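Local coordinates for protein hydrazine synthase subunit alpha (Candidatus Kuenenia stuttgartiensis, PDB 5C2V) that works in the hydrazine synthase complex, condensing hydroxylamine made in the gamma subunit with ammonia to form hydrazine, a step of anaerobic ammonium oxidation, at residues E24-V29 / L343-M348. Numbering follows the deposited sequence.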
loop_
_atom_site.group_PDB
_atom_site.type_symbol
_atom_site.label_atom_id
_atom_site.label_comp_id
_atom_site.label_asym_id
_atom_site.label_seq_id
_atom_site.Cartn_x
_atom_site.Cartn_y
_atom_site.Cartn_z
ATOM N N GLU D 24 30.620 -19.521 25.622
ATOM C CA GLU D 24 31.461 -20.217 26.595
ATOM C C GLU D 24 30.796 -20.393 27.961
ATOM O O GLU D 24 30.935 -21.436 28.601
ATOM C CB GLU D 24 32.789 -19.473 26.769
ATOM C CG GLU D 24 33.605 -19.362 25.492
ATOM C CD GLU D 24 34.668 -18.278 25.555
ATOM O OE1 GLU D 24 34.598 -17.417 26.457
ATOM O OE2 GLU D 24 35.574 -18.288 24.694
ATOM N N VAL D 25 30.082 -19.364 28.406
ATOM C CA VAL D 25 29.558 -19.326 29.768
ATOM C C VAL D 25 28.259 -20.118 29.900
ATOM O O VAL D 25 27.782 -20.365 31.008
ATOM C CB VAL D 25 29.322 -17.871 30.231
ATOM C CG1 VAL D 25 28.007 -17.342 29.679
ATOM C CG2 VAL D 25 29.349 -17.776 31.752
ATOM N N GLN D 26 27.696 -20.518 28.764
ATOM C CA GLN D 26 26.431 -21.248 28.737
ATOM C C GLN D 26 26.466 -22.542 29.548
ATOM O O GLN D 26 25.786 -22.665 30.568
ATOM C CB GLN D 26 26.040 -21.567 27.296
ATOM C CG GLN D 26 24.744 -22.344 27.177
ATOM C CD GLN D 26 24.654 -23.120 25.884
ATOM O OE1 GLN D 26 23.785 -22.863 25.051
ATOM N NE2 GLN D 26 25.555 -24.080 25.708
ATOM N N GLY D 27 27.254 -23.505 29.084
ATOM C CA GLY D 27 27.297 -24.820 29.699
ATOM C C GLY D 27 26.275 -25.745 29.068
ATOM O O GLY D 27 25.424 -25.298 28.299
ATOM N N PRO D 28 26.354 -27.047 29.382
ATOM C CA PRO D 28 25.419 -28.042 28.842
ATOM C C PRO D 28 23.983 -27.807 29.306
ATOM O O PRO D 28 23.773 -27.283 30.401
ATOM C CB PRO D 28 25.955 -29.368 29.396
ATOM C CG PRO D 28 27.378 -29.092 29.758
ATOM C CD PRO D 28 27.399 -27.668 30.213
ATOM N N VAL D 29 23.010 -28.188 28.482
ATOM C CA VAL D 29 21.605 -28.039 28.848
ATOM C C VAL D 29 20.926 -29.396 29.015
ATOM O O VAL D 29 20.657 -30.088 28.033
ATOM C CB VAL D 29 20.836 -27.226 27.785
ATOM C CG1 VAL D 29 19.355 -27.157 28.130
ATOM C CG2 VAL D 29 21.431 -25.833 27.644
ATOM N N LEU D 343 19.822 -20.372 21.030
ATOM C CA LEU D 343 20.834 -20.798 21.990
ATOM C C LEU D 343 22.221 -20.340 21.549
ATOM O O LEU D 343 22.476 -20.192 20.355
ATOM C CB LEU D 343 20.816 -22.321 22.161
ATOM C CG LEU D 343 19.726 -22.948 23.032
ATOM C CD1 LEU D 343 19.901 -24.459 23.094
ATOM C CD2 LEU D 343 19.743 -22.350 24.429
ATOM N N PRO D 344 23.124 -20.114 22.518
ATOM C CA PRO D 344 24.531 -19.782 22.257
ATOM C C PRO D 344 25.262 -20.865 21.464
ATOM O O PRO D 344 26.349 -20.622 20.942
ATOM C CB PRO D 344 25.121 -19.644 23.663
ATOM C CG PRO D 344 23.968 -19.230 24.503
ATOM C CD PRO D 344 22.788 -19.975 23.947
ATOM N N ASP D 345 24.659 -22.047 21.378
ATOM C CA ASP D 345 25.225 -23.169 20.638
ATOM C C ASP D 345 24.812 -23.098 19.174
ATOM O O ASP D 345 25.062 -24.029 18.406
ATOM C CB ASP D 345 24.772 -24.499 21.240
ATOM C CG ASP D 345 24.971 -24.556 22.738
ATOM O OD1 ASP D 345 25.930 -23.929 23.233
ATOM O OD2 ASP D 345 24.168 -25.226 23.419
ATOM N N ASP D 346 24.157 -21.994 18.819
ATOM C CA ASP D 346 23.571 -21.777 17.496
ATOM C C ASP D 346 22.425 -22.747 17.239
ATOM O O ASP D 346 22.114 -23.067 16.092
ATOM C CB ASP D 346 24.626 -21.896 16.390
ATOM C CG ASP D 346 25.716 -20.852 16.511
ATOM O OD1 ASP D 346 25.452 -19.786 17.104
ATOM O OD2 ASP D 346 26.835 -21.098 16.012
ATOM N N ARG D 347 21.798 -23.210 18.316
ATOM C CA ARG D 347 20.565 -23.972 18.198
ATOM C C ARG D 347 19.392 -23.079 18.574
ATOM O O ARG D 347 19.586 -21.942 19.004
ATOM C CB ARG D 347 20.602 -25.216 19.089
ATOM C CG ARG D 347 21.744 -26.170 18.783
ATOM C CD ARG D 347 21.662 -27.425 19.640
ATOM N NE ARG D 347 21.824 -27.132 21.061
ATOM C CZ ARG D 347 21.697 -28.034 22.028
ATOM N NH1 ARG D 347 21.401 -29.291 21.729
ATOM N NH2 ARG D 347 21.862 -27.679 23.295
ATOM N N MET D 348 18.176 -23.591 18.419
ATOM C CA MET D 348 16.992 -22.836 18.802
ATOM C C MET D 348 15.842 -23.759 19.190
ATOM O O MET D 348 15.644 -24.811 18.580
ATOM C CB MET D 348 16.569 -21.901 17.663
ATOM C CG MET D 348 15.438 -20.948 18.017
ATOM S SD MET D 348 15.246 -19.608 16.825
ATOM C CE MET D 348 14.986 -20.529 15.312
#
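The amide of Gln26 meets the carboxylate of Asp345 almost at right angles, their planes 83° apart, and the Pro344 ring leans over one face of that amide at its OE1 side. The carboxylate sits beyond the amide's N/O end with its two oxygens on opposite sides of the amide plane. Seen from Asp345, NE2 lies close to the carboxylate plane, between the oxygens, whereas OE1 stands over one face. Gln26 NE2 gives a weak, bent hydrogen bond to Asp345 OD1 (122° at the hydrogen), whose modelled 2.5 Å is doubtfully short and carries no weight. Pro344 CD approaches Gln26 OE1 at 3.2 Å, and Leu343 CD2 comes to 4.1 Å from the same oxygen. With CG anti to the backbone N (chi1 179°) and an extended chain, Gln26 carries its amide to the loop. This is a junction between neighbouring blades of the six-bladed beta-propeller: 343-348 holds the type I beta turn, Leu343 to Asp346, in the hairpin loop between strands 336-342 and 348-353. Segment 24-29 leads from helix 18-25 to strand 31-37, which pairs with 381-387 in the blade where early and late strands close the ring. Arg347 NH2 forms a salt bridge with Asp345 OD2 within its own segment, its hydrogen bond weak at 3.4 Å, so the carboxylate is shared between amide and guanidinium. Lys23 adds a salt bridge to Asp346 and a hydrogen bond to the carbonyl of Pro344.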